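Local coordinates for protein KLLA0E08119p (Kluyveromyces lactis, PDB 3VA7) that forms the urea carboxylase part of a longer enzyme, probably using biotin, ATP and hydrogencarbonate to convert urea into urea-1-carboxylate, at residues A[455-458]-A[462-465]; A[703-708]-A[1147-1152]; A[1193-1198]-A[1213-1218]. All blocks are in the same frame, centred on the assembly; numbering follows the deposited sequence.

The three contacts belong to different working parts of the biotin-dependent enzyme. Interaction 1 lies in the C-terminal domain of the biotin carboxylase part, far from the others: its centre is about 68 Å from that of interaction 2 and about 56 Å from that of interaction 3. Interactions 2 and 3 lie on the same side of the chain's centre, their centres about 28 Å apart and their nearest atoms about 10 Å apart. Interaction 2 joins the carboxyltransferase region to a loop that runs on toward the biotin carrier domain. The side chain of Ile705 is about 12 Å from the bound BTI, the biotin group. Interaction 3 packs the core of that carrier, whose Lys1202 lines the biotin pocket.

Interaction 1 (A[455-458]-A[462-465])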
loop_
_atom_site.group_PDB
_atom_site.type_symbol
_atom_site.label_atom_id
_atom_site.label_comp_id
_atom_site.label_asym_id
_atom_site.label_seq_id
_atom_site.Cartn_x
_atom_site.Cartn_y
_atom_site.Cartn_z
ATOM N N SER A 455 -4.931 -31.941 -9.289
ATOM C CA SER A 455 -5.946 -32.935 -9.019
ATOM C C SER A 455 -5.571 -34.307 -9.577
ATOM O O SER A 455 -4.706 -34.428 -10.466
ATOM C CB SER A 455 -7.298 -32.459 -9.547
ATOM O OG SER A 455 -7.215 -32.186 -10.926
ATOM N N LYS A 456 -6.206 -35.338 -9.020
ATOM C CA LYS A 456 -6.054 -36.694 -9.515
ATOM C C LYS A 456 -6.752 -36.687 -10.883
ATOM O O LYS A 456 -6.193 -37.180 -11.883
ATOM C CB LYS A 456 -6.689 -37.687 -8.517
ATOM C CG LYS A 456 -6.553 -39.209 -8.823
ATOM C CD LYS A 456 -5.241 -39.795 -8.261
ATOM C CE LYS A 456 -5.510 -41.114 -7.468
ATOM N NZ LYS A 456 -4.232 -41.767 -7.012
ATOM N N MET A 457 -7.939 -36.065 -10.927
ATOM C CA MET A 457 -8.667 -35.852 -12.171
ATOM C C MET A 457 -7.741 -35.432 -13.301
ATOM O O MET A 457 -7.499 -36.200 -14.237
ATOM C CB MET A 457 -9.748 -34.801 -11.981
ATOM C CG MET A 457 -10.621 -34.554 -13.234
ATOM S SD MET A 457 -10.017 -33.290 -14.372
ATOM C CE MET A 457 -10.134 -31.788 -13.372
ATOM N N PHE A 458 -7.189 -34.232 -13.209
ATOM C CA PHE A 458 -6.400 -33.751 -14.310
ATOM C C PHE A 458 -5.329 -34.743 -14.690
ATOM O O PHE A 458 -5.116 -34.960 -15.859
ATOM C CB PHE A 458 -5.791 -32.385 -14.026
ATOM C CG PHE A 458 -5.125 -31.759 -15.222
ATOM C CD1 PHE A 458 -3.831 -31.258 -15.126
ATOM C CD2 PHE A 458 -5.789 -31.670 -16.442
ATOM C CE1 PHE A 458 -3.220 -30.672 -16.212
ATOM C CE2 PHE A 458 -5.193 -31.091 -17.545
ATOM C CZ PHE A 458 -3.916 -30.594 -17.438
ATOM N N LYS A 462 -9.086 -37.623 -16.721
ATOM C CA LYS A 462 -10.547 -37.746 -16.718
ATOM C C LYS A 462 -11.213 -36.367 -16.838
ATOM O O LYS A 462 -12.007 -35.966 -15.996
ATOM C CB LYS A 462 -11.082 -38.584 -15.528
ATOM C CG LYS A 462 -10.129 -39.709 -15.038
ATOM C CD LYS A 462 -10.780 -41.124 -15.133
ATOM C CE LYS A 462 -12.174 -41.263 -14.414
ATOM N NZ LYS A 462 -12.170 -42.122 -13.183
ATOM N N VAL A 463 -10.872 -35.673 -17.922
ATOM C CA VAL A 463 -11.326 -34.307 -18.254
ATOM C C VAL A 463 -12.555 -34.292 -19.170
ATOM O O VAL A 463 -12.617 -35.028 -20.145
ATOM C CB VAL A 463 -10.190 -33.482 -19.003
ATOM C CG1 VAL A 463 -8.955 -33.318 -18.149
ATOM C CG2 VAL A 463 -9.793 -34.125 -20.356
ATOM N N ALA A 464 -13.515 -33.429 -18.884
ATOM C CA ALA A 464 -14.649 -33.261 -19.776
ATOM C C ALA A 464 -15.190 -31.851 -19.637
ATOM O O ALA A 464 -15.004 -31.232 -18.611
ATOM C CB ALA A 464 -15.706 -34.254 -19.452
ATOM N N THR A 465 -15.860 -31.359 -20.672
ATOM C CA THR A 465 -16.444 -30.020 -20.687
ATOM C C THR A 465 -17.294 -29.750 -19.426
ATOM O O THR A 465 -17.708 -28.607 -19.139
ATOM C CB THR A 465 -17.216 -29.775 -22.037
ATOM O OG1 THR A 465 -16.304 -29.923 -23.146
ATOM C CG2 THR A 465 -17.829 -28.374 -22.111
#
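Lys462 turns its backbone N-H back onto Met457 O, 3.3 Å from Lys462 N, just past the end of helix 456-460. The hydrogen bond is bent, with an N-H...O angle of 138°. At the other end of the helix Ser455 is the N-cap: its short hydroxyl side chain lets OG accept from Phe458 N at 3.1 Å in a nearly straight bond.

The apolar contacts converge on one methyl group. Met457 SD lies 3.9 Å from Val463 CG1, the two side chains crossing at about a right angle, while Phe458 CD2 presents the ring edge to Val463 CG1 at 4.0 Å. Met457 CG is anti to the backbone N (chi1 -177°), and further bends carry the flexible thioether alongside Lys462 O and onto the valine. Leu259 of strand 249-261 touches Met457, Phe458 and Val463 alike, and Arg423 makes a cation-pi contact with the Phe458 ring. An alanine in place of Met457 would probably leave Val463 CG1 without its sulfur neighbour and open a gap beside Leu259. One bent backbone bond closes the turn after the helix, while apolar packing presses this part of the biotin carboxylase C-terminal domain against strand 249-261 of the ATP-binding region.

Interaction 2 (A[703-708]-A[1147-1152]); sequences RLIGPK and AELKKS
Glu1148 reaches across to Lys708 and passes the Ile705 CG2 methyl. From CB, its CG is set anti to the carbonyl carbon (chi1 -66°), and a bend at chi2 (-64°) swings the carboxylate toward segment 703-708. Glu1148 CD is 3.6 Å from Lys708 NZ. Beyond it the two oxygens divide the work. OE2 forms the salt bridge with Lys708 NZ, the two chains arriving from opposite directions; the modelled separation of 2.4 Å between Glu1148 OE2 and Lys708 NZ is shorter than such a pair should come, and at this resolution doubtful as a length. Glu1148 OE1 accepts a hydrogen bond from a water 3.1 Å away, which also donates to Gly706 O at 2.9 Å. Glu1148 OE1 also passes 4.0 Å from Ile705 CG2.

Strand 701-705 belongs to the carboxyltransferase region, between strands 691-698 and 742-746, and Arg703 on it bonds to Thr739 of the biotin pocket. The strand's partner here is the loop between helix 1133-1142 and strand 1168-1171, the first strand of the biotin carrier; residues 1147 to 1151 have the extended backbone angles of polyproline II. A long, flexible lysine suits the surface, where its charge can meet a carboxylate on a separate piece of chain. Next to the charged pair, the branched Ile705 offers CD1 to Leu1149 CD1 at 4.1 Å, the two side chains crossing obliquely beside a bound glycerol.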
loop_
_atom_site.group_PDB
_atom_site.type_symbol
_atom_site.label_atom_id
_atom_site.label_comp_id
_atom_site.label_asym_id
_atom_site.label_seq_id
_atom_site.Cartn_x
_atom_site.Cartn_y
_atom_site.Cartn_z
ATOM N N ARG A 703 -4.015 10.706 21.984
ATOM C CA ARG A 703 -4.067 12.101 22.437
ATOM C C ARG A 703 -4.588 12.247 23.920
ATOM O O ARG A 703 -5.423 11.460 24.399
ATOM C CB ARG A 703 -4.868 12.899 21.404
ATOM C CG ARG A 703 -5.119 14.351 21.726
ATOM C CD ARG A 703 -3.842 15.182 21.648
ATOM N NE ARG A 703 -3.424 15.414 20.269
ATOM C CZ ARG A 703 -2.418 16.210 19.931
ATOM N NH1 ARG A 703 -1.689 16.809 20.869
ATOM N NH2 ARG A 703 -2.115 16.387 18.661
ATOM N N LEU A 704 -4.068 13.229 24.649
ATOM C CA LEU A 704 -4.350 13.312 26.103
ATOM C C LEU A 704 -4.952 14.656 26.460
ATOM O O LEU A 704 -4.614 15.675 25.843
ATOM C CB LEU A 704 -3.071 13.094 26.937
ATOM C CG LEU A 704 -2.344 11.744 26.742
ATOM C CD1 LEU A 704 -1.069 11.683 27.517
ATOM C CD2 LEU A 704 -3.204 10.530 27.079
ATOM N N ILE A 705 -5.852 14.662 27.439
ATOM C CA ILE A 705 -6.382 15.903 27.959
ATOM C C ILE A 705 -5.874 16.037 29.399
ATOM O O ILE A 705 -6.035 15.116 30.207
ATOM C CB ILE A 705 -7.951 15.920 27.948
ATOM C CG1 ILE A 705 -8.506 15.609 26.530
ATOM C CG2 ILE A 705 -8.458 17.302 28.408
ATOM C CD1 ILE A 705 -9.864 14.842 26.474
ATOM N N GLY A 706 -5.267 17.176 29.711
ATOM C CA GLY A 706 -4.908 17.490 31.076
ATOM C C GLY A 706 -4.292 18.862 31.222
ATOM O O GLY A 706 -4.559 19.779 30.431
ATOM N N PRO A 707 -3.439 19.026 32.220
ATOM C CA PRO A 707 -2.995 20.389 32.569
ATOM C C PRO A 707 -2.162 21.005 31.474
ATOM O O PRO A 707 -1.413 20.312 30.821
ATOM C CB PRO A 707 -2.135 20.178 33.814
ATOM C CG PRO A 707 -1.658 18.677 33.729
ATOM C CD PRO A 707 -2.654 17.945 32.855
ATOM N N LYS A 708 -2.265 22.312 31.316
ATOM C CA LYS A 708 -1.613 23.029 30.239
ATOM C C LYS A 708 -0.209 23.368 30.636
ATOM O O LYS A 708 0.022 23.630 31.765
ATOM C CB LYS A 708 -2.421 24.289 29.887
ATOM C CG LYS A 708 -3.865 23.982 29.439
ATOM C CD LYS A 708 -3.969 22.898 28.303
ATOM C CE LYS A 708 -5.400 22.359 28.126
ATOM N NZ LYS A 708 -6.455 23.461 28.045
ATOM N N ALA A 1147 -9.403 25.949 23.389
ATOM C CA ALA A 1147 -10.529 25.805 24.328
ATOM C C ALA A 1147 -10.786 24.350 24.693
ATOM O O ALA A 1147 -10.597 23.454 23.866
ATOM C CB ALA A 1147 -11.799 26.413 23.749
ATOM N N GLU A 1148 -11.216 24.115 25.933
ATOM C CA GLU A 1148 -11.577 22.776 26.377
ATOM C C GLU A 1148 -12.748 22.333 25.546
ATOM O O GLU A 1148 -13.633 23.143 25.287
ATOM C CB GLU A 1148 -11.986 22.785 27.857
ATOM C CG GLU A 1148 -10.841 23.128 28.844
ATOM C CD GLU A 1148 -9.692 22.089 28.848
ATOM O OE1 GLU A 1148 -9.939 20.906 29.201
ATOM O OE2 GLU A 1148 -8.544 22.473 28.519
ATOM N N LEU A 1149 -12.751 21.074 25.113
ATOM C CA LEU A 1149 -13.906 20.496 24.426
ATOM C C LEU A 1149 -15.183 20.750 25.255
ATOM O O LEU A 1149 -15.104 20.940 26.482
ATOM C CB LEU A 1149 -13.713 18.981 24.206
ATOM C CG LEU A 1149 -12.403 18.315 23.716
ATOM C CD1 LEU A 1149 -12.441 16.807 23.972
ATOM C CD2 LEU A 1149 -12.093 18.593 22.241
ATOM N N LYS A 1150 -16.346 20.774 24.590
ATOM C CA LYS A 1150 -17.663 20.886 25.270
ATOM C C LYS A 1150 -18.007 19.659 26.173
ATOM O O LYS A 1150 -17.658 18.516 25.855
ATOM C CB LYS A 1150 -18.794 21.137 24.250
ATOM C CG LYS A 1150 -18.722 22.469 23.433
ATOM C CD LYS A 1150 -19.616 23.605 23.998
ATOM C CE LYS A 1150 -21.105 23.465 23.593
ATOM N NZ LYS A 1150 -22.050 24.046 24.617
ATOM N N LYS A 1151 -18.665 19.907 27.308
ATOM C CA LYS A 1151 -19.230 18.830 28.142
ATOM C C LYS A 1151 -20.534 18.397 27.458
ATOM O O LYS A 1151 -21.272 19.248 26.951
ATOM C CB LYS A 1151 -19.493 19.295 29.600
ATOM C CG LYS A 1151 -19.020 20.746 29.951
ATOM C CD LYS A 1151 -18.578 20.960 31.425
ATOM C CE LYS A 1151 -17.058 20.767 31.580
ATOM N NZ LYS A 1151 -16.453 21.426 32.788
ATOM N N SER A 1152 -20.802 17.090 27.419
ATOM C CA SER A 1152 -21.996 16.555 26.714
ATOM C C SER A 1152 -23.376 17.094 27.188
ATOM O O SER A 1152 -23.871 16.772 28.276
ATOM C CB SER A 1152 -21.977 15.011 26.667
ATOM O OG SER A 1152 -21.209 14.535 25.563
HETATM O O HOH W 1 -7.360 20.444 30.864
#

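Interaction 3 (A[1193-1198]-A[1213-1218])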
loop_
_atom_site.group_PDB
_atom_site.type_symbol
_atom_site.label_atom_id
_atom_site.label_comp_id
_atom_site.label_asym_id
_atom_site.label_seq_id
_atom_site.Cartn_x
_atom_site.Cartn_y
_atom_site.Cartn_z
ATOM N N ASP A 1193 -27.418 5.657 2.981
ATOM C CA ASP A 1193 -27.216 7.098 2.888
ATOM C C ASP A 1193 -26.785 7.784 4.188
ATOM O O ASP A 1193 -27.321 7.512 5.286
ATOM C CB ASP A 1193 -28.501 7.751 2.382
ATOM C CG ASP A 1193 -28.691 7.615 0.864
ATOM O OD1 ASP A 1193 -27.985 6.833 0.160
ATOM O OD2 ASP A 1193 -29.588 8.327 0.372
ATOM N N GLY A 1194 -25.828 8.701 4.050
ATOM C CA GLY A 1194 -25.259 9.348 5.214
ATOM C C GLY A 1194 -26.196 10.367 5.802
ATOM O O GLY A 1194 -26.937 10.964 5.063
ATOM N N VAL A 1195 -26.152 10.583 7.120
ATOM C CA VAL A 1195 -27.009 11.595 7.770
ATOM C C VAL A 1195 -26.212 12.665 8.455
ATOM O O VAL A 1195 -26.461 13.850 8.222
ATOM C CB VAL A 1195 -27.928 11.017 8.847
ATOM C CG1 VAL A 1195 -28.894 12.127 9.376
ATOM C CG2 VAL A 1195 -28.677 9.769 8.329
ATOM N N ILE A 1196 -25.290 12.242 9.335
ATOM C CA ILE A 1196 -24.324 13.156 9.946
ATOM C C ILE A 1196 -22.855 12.668 9.962
ATOM O O ILE A 1196 -22.571 11.483 9.802
ATOM C CB ILE A 1196 -24.747 13.598 11.357
ATOM C CG1 ILE A 1196 -24.403 12.509 12.378
ATOM C CG2 ILE A 1196 -26.205 13.987 11.397
ATOM C CD1 ILE A 1196 -23.702 13.042 13.588
ATOM N N ILE A 1197 -21.927 13.612 10.138
ATOM C CA ILE A 1197 -20.510 13.301 10.211
ATOM C C ILE A 1197 -19.869 13.713 11.558
ATOM O O ILE A 1197 -20.063 14.819 12.079
ATOM C CB ILE A 1197 -19.750 13.922 9.037
ATOM C CG1 ILE A 1197 -20.235 13.374 7.681
ATOM C CG2 ILE A 1197 -18.303 13.623 9.121
ATOM C CD1 ILE A 1197 -19.660 14.197 6.485
ATOM N N ILE A 1198 -19.070 12.801 12.091
ATOM C CA ILE A 1198 -18.381 12.975 13.377
ATOM C C ILE A 1198 -16.922 12.944 13.016
ATOM O O ILE A 1198 -16.544 12.365 11.992
ATOM C CB ILE A 1198 -18.885 11.760 14.318
ATOM C CG1 ILE A 1198 -20.237 12.111 14.946
ATOM C CG2 ILE A 1198 -17.909 11.189 15.348
ATOM C CD1 ILE A 1198 -20.349 13.562 15.336
ATOM N N GLY A 1213 -36.433 6.561 4.528
ATOM C CA GLY A 1213 -37.294 7.481 5.314
ATOM C C GLY A 1213 -36.972 8.970 5.144
ATOM O O GLY A 1213 -36.233 9.341 4.242
ATOM N N LYS A 1214 -37.540 9.814 6.003
ATOM C CA LYS A 1214 -37.346 11.260 5.968
ATOM C C LYS A 1214 -36.654 11.663 7.231
ATOM O O LYS A 1214 -37.074 11.248 8.324
ATOM C CB LYS A 1214 -38.683 12.021 6.013
ATOM C CG LYS A 1214 -39.254 12.596 4.709
ATOM C CD LYS A 1214 -40.501 13.475 5.011
ATOM C CE LYS A 1214 -41.565 13.378 3.899
ATOM N NZ LYS A 1214 -42.894 13.793 4.442
ATOM N N VAL A 1215 -35.654 12.533 7.110
ATOM C CA VAL A 1215 -34.934 13.021 8.290
ATOM C C VAL A 1215 -35.828 13.903 9.129
ATOM O O VAL A 1215 -36.159 15.017 8.741
ATOM C CB VAL A 1215 -33.650 13.801 7.918
ATOM C CG1 VAL A 1215 -32.826 14.120 9.180
ATOM C CG2 VAL A 1215 -32.841 13.006 6.888
ATOM N N TYR A 1216 -36.217 13.393 10.288
ATOM C CA TYR A 1216 -37.106 14.162 11.172
ATOM C C TYR A 1216 -36.370 15.162 12.044
ATOM O O TYR A 1216 -36.762 16.322 12.117
ATOM C CB TYR A 1216 -38.037 13.256 12.013
ATOM C CG TYR A 1216 -39.012 14.036 12.919
ATOM C CD1 TYR A 1216 -39.792 15.111 12.416
ATOM C CD2 TYR A 1216 -39.146 13.710 14.279
ATOM C CE1 TYR A 1216 -40.664 15.831 13.265
ATOM C CE2 TYR A 1216 -40.014 14.416 15.119
ATOM C CZ TYR A 1216 -40.765 15.462 14.617
ATOM O OH TYR A 1216 -41.605 16.140 15.471
ATOM N N LYS A 1217 -35.320 14.695 12.718
ATOM C CA LYS A 1217 -34.472 15.559 13.540
ATOM C C LYS A 1217 -32.999 15.136 13.514
ATOM O O LYS A 1217 -32.674 13.939 13.439
ATOM C CB LYS A 1217 -34.988 15.613 14.981
ATOM C CG LYS A 1217 -34.366 16.732 15.842
ATOM C CD LYS A 1217 -34.590 16.459 17.328
ATOM C CE LYS A 1217 -34.672 17.739 18.121
ATOM N NZ LYS A 1217 -34.927 17.393 19.551
ATOM N N ILE A 1218 -32.134 16.154 13.583
ATOM C CA ILE A 1218 -30.696 16.004 13.706
ATOM C C ILE A 1218 -30.265 16.667 15.006
ATOM O O ILE A 1218 -30.377 17.898 15.153
ATOM C CB ILE A 1218 -29.992 16.644 12.501
ATOM C CG1 ILE A 1218 -29.990 15.677 11.328
ATOM C CG2 ILE A 1218 -28.541 16.977 12.817
ATOM C CD1 ILE A 1218 -29.683 16.356 10.039
#
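Val1195 is held through its backbone, which is hydrogen-bonded to Val1207 of strand 1203-1208 and to Val1182 and Ala1183 just past strand 1176-1181, while its side chain faces Val1215 and Ile1218 across the core. No hydrogen bond joins the two strands: 1194-1198 and 1213-1218 belong to different sheets, their axes 9.1 Å apart at closest and running 14° from parallel, and the contact is made wholly of branched aliphatic groups.

Val1195 CG1, anti to the backbone N (chi1 -174°), carries its end of the packing. Val1195 CG1 approaches Val1215 CG1 at 4.4 Å and Ile1218 CG1 at 4.2 Å. One residue on, Ile1196 CG2 rests against both branches of Ile1218, with CG2 of each 4.1 Å apart. Two classic beta bulges accompany this and probably account for it. Val1195 and Ile1196 both face Val1207 and both point into the core; the bulge of Tyr1216 and Lys1217 opposite Val1234 lies between Val1215 and Ile1218, which share it too. Beta-branched valine and isoleucine suit extended strands and pack a largely buried interior, which Ala1233, Val1232 and Phe1178 continue. Lys1202, which lines the biotin pocket, lies in the turn after strand 1194-1200, at the far end of the strand that carries Val1195 and Ile1196. Two four-stranded antiparallel sheets packed face to face are characteristic of the biotinyl domain, the flattened beta-barrel of biotin carriers.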